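Local coordinates for rhodanese-like domain-containing protein (Rhodopseudomonas palustris, PDB 2HHG) that is of unknown function but belongs to the rhodanese-like family and may act as a sulfurtransferase, at residues S20-T25 with D86-F91; L97-A102 with V114-G119. All coordinates share one frame; numbering follows the deposited sequence.

Contact 1. Residues S20-T25 with D86-F91; sequences SIETLT and DKKFVF. With NA (sodium ion), chain C.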
loop_
_atom_site.group_PDB
_atom_site.type_symbol
_atom_site.label_atom_id
_atom_site.label_comp_id
_atom_site.label_asym_id
_atom_site.label_seq_id
_atom_site.Cartn_x
_atom_site.Cartn_y
_atom_site.Cartn_z
ATOM N N SER A 20 0.100 -7.676 -12.104
ATOM C CA SER A 20 -0.786 -6.623 -12.594
ATOM C C SER A 20 -0.361 -5.227 -12.139
ATOM O O SER A 20 -0.873 -4.235 -12.656
ATOM C CB SER A 20 -2.220 -6.883 -12.114
ATOM O OG SER A 20 -2.785 -8.026 -12.734
ATOM N N ILE A 21 0.540 -5.149 -11.161
ATOM C CA ILE A 21 0.889 -3.869 -10.547
ATOM C C ILE A 21 2.374 -3.534 -10.637
ATOM O O ILE A 21 3.209 -4.410 -10.849
ATOM C CB ILE A 21 0.455 -3.816 -9.055
ATOM C CG1 ILE A 21 1.329 -4.760 -8.211
ATOM C CG2 ILE A 21 -1.040 -4.112 -8.911
ATOM C CD1 ILE A 21 0.979 -4.787 -6.730
ATOM N N GLU A 22 2.679 -2.255 -10.456
ATOM C CA GLU A 22 4.050 -1.798 -10.309
ATOM C C GLU A 22 4.577 -2.122 -8.919
ATOM O O GLU A 22 4.036 -1.642 -7.909
ATOM C CB GLU A 22 4.139 -0.291 -10.548
ATOM C CG GLU A 22 5.537 0.268 -10.274
ATOM C CD GLU A 22 5.665 1.771 -10.455
ATOM O OE1 GLU A 22 4.700 2.426 -10.894
ATOM O OE2 GLU A 22 6.757 2.294 -10.160
ATOM N N THR A 23 5.637 -2.922 -8.869
ATOM C CA THR A 23 6.397 -3.089 -7.642
ATOM C C THR A 23 7.586 -2.152 -7.724
ATOM O O THR A 23 8.507 -2.325 -8.539
ATOM C CB THR A 23 6.845 -4.541 -7.399
ATOM O OG1 THR A 23 5.687 -5.365 -7.241
ATOM C CG2 THR A 23 7.677 -4.640 -6.125
ATOM N N LEU A 24 7.533 -1.133 -6.888
ATOM C CA LEU A 24 8.560 -0.129 -6.823
ATOM C C LEU A 24 9.647 -0.650 -5.889
ATOM O O LEU A 24 9.349 -1.034 -4.758
ATOM C CB LEU A 24 7.907 1.140 -6.281
ATOM C CG LEU A 24 8.627 2.469 -6.181
ATOM C CD1 LEU A 24 9.116 2.948 -7.538
ATOM C CD2 LEU A 24 7.666 3.477 -5.567
ATOM N N THR A 25 10.900 -0.690 -6.348
ATOM C CA THR A 25 11.985 -1.153 -5.473
ATOM C C THR A 25 12.103 -0.238 -4.260
ATOM O O THR A 25 11.730 0.938 -4.313
ATOM C CB THR A 25 13.363 -1.223 -6.167
ATOM O OG1 THR A 25 13.820 0.097 -6.474
ATOM C CG2 THR A 25 13.312 -2.070 -7.431
ATOM N N ASP A 86 -5.231 13.615 -8.708
ATOM C CA ASP A 86 -4.575 13.207 -9.938
ATOM C C ASP A 86 -3.094 12.923 -9.661
ATOM O O ASP A 86 -2.209 13.673 -10.086
ATOM C CB ASP A 86 -4.755 14.327 -10.975
ATOM C CG ASP A 86 -4.107 14.016 -12.312
ATOM O OD1 ASP A 86 -4.138 12.844 -12.741
ATOM O OD2 ASP A 86 -3.575 14.959 -12.938
ATOM N N LYS A 87 -2.840 11.832 -8.939
ATOM C CA LYS A 87 -1.505 11.483 -8.455
ATOM C C LYS A 87 -1.280 9.983 -8.550
ATOM O O LYS A 87 -2.229 9.224 -8.745
ATOM C CB LYS A 87 -1.340 11.950 -7.003
ATOM C CG LYS A 87 -1.294 13.472 -6.861
ATOM C CD LYS A 87 -1.142 13.913 -5.427
ATOM C CE LYS A 87 -0.945 15.418 -5.339
ATOM N NZ LYS A 87 -0.892 15.864 -3.923
ATOM N N LYS A 88 -0.023 9.566 -8.417
ATOM C CA LYS A 88 0.312 8.157 -8.269
ATOM C C LYS A 88 0.195 7.757 -6.794
ATOM O O LYS A 88 0.718 8.440 -5.915
ATOM C CB LYS A 88 1.722 7.860 -8.801
ATOM C CG LYS A 88 2.137 6.394 -8.627
ATOM C CD LYS A 88 3.450 6.035 -9.321
ATOM C CE LYS A 88 3.233 5.717 -10.795
ATOM N NZ LYS A 88 4.427 5.090 -11.432
ATOM N N PHE A 89 -0.491 6.645 -6.542
ATOM C CA PHE A 89 -0.698 6.136 -5.187
ATOM C C PHE A 89 0.212 4.956 -4.937
ATOM O O PHE A 89 0.121 3.934 -5.620
ATOM C CB PHE A 89 -2.168 5.777 -4.963
ATOM C CG PHE A 89 -3.056 6.974 -4.947
ATOM C CD1 PHE A 89 -3.395 7.589 -3.751
ATOM C CD2 PHE A 89 -3.509 7.536 -6.138
ATOM C CE1 PHE A 89 -4.189 8.726 -3.739
ATOM C CE2 PHE A 89 -4.308 8.671 -6.137
ATOM C CZ PHE A 89 -4.645 9.268 -4.928
ATOM N N VAL A 90 1.114 5.127 -3.977
ATOM C CA VAL A 90 2.099 4.124 -3.624
ATOM C C VAL A 90 1.726 3.555 -2.259
ATOM O O VAL A 90 1.825 4.249 -1.246
ATOM C CB VAL A 90 3.513 4.740 -3.590
ATOM C CG1 VAL A 90 4.545 3.707 -3.142
ATOM C CG2 VAL A 90 3.871 5.334 -4.941
ATOM N N PHE A 91 1.306 2.291 -2.232
ATOM C CA PHE A 91 0.845 1.653 -1.001
ATOM C C PHE A 91 1.985 0.925 -0.330
ATOM O O PHE A 91 2.837 0.355 -1.005
ATOM C CB PHE A 91 -0.289 0.669 -1.312
ATOM C CG PHE A 91 -1.510 1.326 -1.884
ATOM C CD1 PHE A 91 -2.512 1.807 -1.048
ATOM C CD2 PHE A 91 -1.654 1.490 -3.263
ATOM C CE1 PHE A 91 -3.635 2.436 -1.572
ATOM C CE2 PHE A 91 -2.773 2.115 -3.792
ATOM C CZ PHE A 91 -3.767 2.586 -2.944
HETATM NA NA NA C . 4.608 -6.271 -10.938
HETATM O O HOH W 1 7.307 4.870 -10.772
HETATM O O HOH W 2 5.285 -7.231 -8.884
HETATM O O HOH W 3 6.385 -4.600 -11.152
#
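K88 reaches across to E22, and its chain bridges two strands that are not themselves neighbours. CB of K88 points toward 20-25, and CG lies anti to the backbone N (chi1 178°). The chain then bends at chi3 (-83°), which carries its end over to the glutamate. CD of K88 is 4.1 Å from OE1 of E22, CE of K88 lies 3.6 Å from OE1 of E22, and NZ completes a salt bridge with that same OE1 at 2.7 Å. This bond uses the syn lone pair of OE1, the one on the side of the other oxygen. E22 is extended beyond CG and crosses the lysine chain at about a right angle. A water closes the pair into a ring: it donates to OE2 of E22 at 2.7 Å and accepts from NZ of K88 at 3.0 Å, so both carboxylate oxygens are tied to the ammonium, one directly and one through water. The K88 side chain also packs on P113.

Further along the strands the contact turns apolar. CD2 of L24 meets CG1 of V90 at 4.0 Å, one methyl branch from each side chain, again crossing nearly at right angles. At the other end of 20-25, the carbonyl O of I21 binds the sodium ion at 2.3 Å, alongside the O of N18. Two waters on the ion link it to T23, one through OG1 and one through the backbone N.

Strand 114-117 runs between the two segments, hydrogen-bonding to E22 and L24, and I117 packs on V90. Strand 40-44 pairs with K88 on the far side, helix 97-109 packs against I21, and T25 caps helix 26-34 through its bond to D28 N.

Contact 2. Residues L97-A102 with V114-G119; sequences LRSALA and VAHIEG. With PO4 (phosphate ion), chain B.
OG of S99 is held by a water and, weakly, by the carbonyl O of G96 at the edge of the H116 ring. The water lies 2.7 Å from OG of S99 and in turn donates to the carbonyl O of I117. The hydroxyl also sits in the plane of the imidazole, 3.1 Å from CD2 of H116, a place it reaches because chi1 swings OG between the backbone N and the carbonyl carbon. The next residue covers a face of the same ring: CB of A100 stands 4.0 Å from the H116 ring centroid, 23° off the normal, in a CH-pi contact. The axis of 97-102, the first turns of helix 97-109, runs antiparallel to strand 114-117 (176°, 7.7 Å), in the second half of a beta-alpha-beta unit that begins with strand 88-92.

A phosphate ion, probably from the crystallisation liquor, sits in the loop that runs from C93 into the helix, the position of the active-site loop in rhodaneses. Both N and NE of R98 donate to phosphate O2 at 2.9 Å, while NH2 makes a nearly straight bond to O4; the backbone N of L97 takes O1 at 2.8 Å. With an alanine in place of R98, phosphate O4 would be likely to lose its NH2 donor, O2 would keep only the backbone N of the two, and E50 would lose its charge partner.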
loop_
_atom_site.group_PDB
_atom_site.type_symbol
_atom_site.label_atom_id
_atom_site.label_comp_id
_atom_site.label_asym_id
_atom_site.label_seq_id
_atom_site.Cartn_x
_atom_site.Cartn_y
_atom_site.Cartn_z
ATOM N N LEU A 97 3.345 -7.603 1.245
ATOM C CA LEU A 97 2.310 -8.530 0.780
ATOM C C LEU A 97 0.914 -7.915 0.776
ATOM O O LEU A 97 0.272 -7.866 -0.272
ATOM C CB LEU A 97 2.354 -9.856 1.550
ATOM C CG LEU A 97 3.710 -10.578 1.568
ATOM C CD1 LEU A 97 3.587 -11.946 2.219
ATOM C CD2 LEU A 97 4.332 -10.708 0.177
ATOM N N ARG A 98 0.447 -7.431 1.929
ATOM C CA ARG A 98 -0.845 -6.744 2.003
ATOM C C ARG A 98 -0.908 -5.612 0.992
ATOM O O ARG A 98 -1.947 -5.366 0.382
ATOM C CB ARG A 98 -1.102 -6.173 3.402
ATOM C CG ARG A 98 -1.634 -7.161 4.418
ATOM C CD ARG A 98 -1.629 -6.548 5.813
ATOM N NE ARG A 98 -0.264 -6.381 6.304
ATOM C CZ ARG A 98 0.104 -5.644 7.348
ATOM N NH1 ARG A 98 -0.782 -4.929 8.031
ATOM N NH2 ARG A 98 1.386 -5.603 7.692
ATOM N N SER A 99 0.206 -4.902 0.832
ATOM C CA SER A 99 0.212 -3.750 -0.065
ATOM C C SER A 99 0.102 -4.128 -1.536
ATOM O O SER A 99 -0.423 -3.349 -2.330
ATOM C CB SER A 99 1.416 -2.846 0.185
ATOM O OG SER A 99 2.624 -3.562 0.076
ATOM N N ALA A 100 0.584 -5.314 -1.908
ATOM C CA ALA A 100 0.356 -5.810 -3.267
ATOM C C ALA A 100 -1.140 -6.031 -3.479
ATOM O O ALA A 100 -1.704 -5.631 -4.502
ATOM C CB ALA A 100 1.132 -7.088 -3.526
ATOM N N LEU A 101 -1.792 -6.665 -2.507
ATOM C CA LEU A 101 -3.234 -6.888 -2.608
ATOM C C LEU A 101 -3.993 -5.570 -2.626
ATOM O O LEU A 101 -4.926 -5.405 -3.399
ATOM C CB LEU A 101 -3.747 -7.784 -1.478
ATOM C CG LEU A 101 -3.124 -9.175 -1.355
ATOM C CD1 LEU A 101 -3.902 -9.970 -0.329
ATOM C CD2 LEU A 101 -3.081 -9.914 -2.696
ATOM N N ALA A 102 -3.573 -4.622 -1.791
ATOM C CA ALA A 102 -4.236 -3.319 -1.710
ATOM C C ALA A 102 -4.108 -2.536 -3.013
ATOM O O ALA A 102 -5.079 -1.962 -3.496
ATOM C CB ALA A 102 -3.684 -2.506 -0.558
ATOM N N VAL A 114 -1.104 3.148 -9.743
ATOM C CA VAL A 114 -0.803 2.677 -8.397
ATOM C C VAL A 114 0.471 1.851 -8.390
ATOM O O VAL A 114 0.900 1.323 -9.430
ATOM C CB VAL A 114 -1.960 1.846 -7.763
ATOM C CG1 VAL A 114 -3.277 2.610 -7.788
ATOM C CG2 VAL A 114 -2.126 0.513 -8.450
ATOM N N ALA A 115 1.062 1.726 -7.208
ATOM C CA ALA A 115 2.235 0.901 -7.015
ATOM C C ALA A 115 2.292 0.472 -5.566
ATOM O O ALA A 115 1.533 0.966 -4.731
ATOM C CB ALA A 115 3.490 1.671 -7.392
ATOM N N HIS A 116 3.190 -0.449 -5.259
ATOM C CA HIS A 116 3.495 -0.742 -3.871
ATOM C C HIS A 116 5.005 -0.855 -3.696
ATOM O O HIS A 116 5.741 -0.967 -4.680
ATOM C CB HIS A 116 2.720 -1.966 -3.359
ATOM C CG HIS A 116 3.387 -3.276 -3.621
ATOM N ND1 HIS A 116 3.749 -3.710 -4.878
ATOM C CD2 HIS A 116 3.734 -4.262 -2.766
ATOM C CE1 HIS A 116 4.309 -4.903 -4.780
ATOM N NE2 HIS A 116 4.312 -5.259 -3.509
ATOM N N ILE A 117 5.459 -0.778 -2.448
ATOM C CA ILE A 117 6.888 -0.772 -2.151
ATOM C C ILE A 117 7.386 -2.188 -1.869
ATOM O O ILE A 117 6.950 -2.839 -0.918
ATOM C CB ILE A 117 7.218 0.155 -0.955
ATOM C CG1 ILE A 117 6.717 1.582 -1.222
ATOM C CG2 ILE A 117 8.729 0.146 -0.663
ATOM C CD1 ILE A 117 7.014 2.593 -0.117
ATOM N N GLU A 118 8.318 -2.652 -2.697
ATOM C CA GLU A 118 8.925 -3.963 -2.505
ATOM C C GLU A 118 9.486 -4.112 -1.093
ATOM O O GLU A 118 10.231 -3.257 -0.617
ATOM C CB GLU A 118 10.027 -4.197 -3.539
ATOM C CG GLU A 118 10.508 -5.648 -3.621
ATOM C CD GLU A 118 11.357 -5.930 -4.853
ATOM O OE1 GLU A 118 11.930 -4.976 -5.422
ATOM O OE2 GLU A 118 11.457 -7.114 -5.247
ATOM N N GLY A 119 9.093 -5.193 -0.429
ATOM C CA GLY A 119 9.577 -5.513 0.905
ATOM C C GLY A 119 8.996 -4.676 2.031
ATOM O O GLY A 119 9.349 -4.869 3.187
HETATM P P PO4 B . 2.862 -8.163 5.091
HETATM O O1 PO4 B . 3.849 -8.244 3.974
HETATM O O2 PO4 B . 1.486 -7.914 4.564
HETATM O O3 PO4 B . 2.894 -9.502 5.814
HETATM O O4 PO4 B . 3.248 -7.084 6.062
HETATM O O HOH W 4 4.931 -2.234 0.748
#

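In the fold
Contact 2 supplies the middle strand across which contact 1 reaches, and the centres of the two contacts are about 8 Å apart. Backbone bonds tie them on both sides: F91 N lies 2.8 Å from A115 O, and L24 O lies 2.8 Å from E118 N, both probable hydrogen bonds. H116 of contact 2 also packs on contact 1, its CE1 2.9 Å from OG1 of T23, and its side chain is about 6 Å from the sodium ion. The phosphate is separate from that metal site and lies in the probable active-site loop between strand 88-92 and helix 97-109.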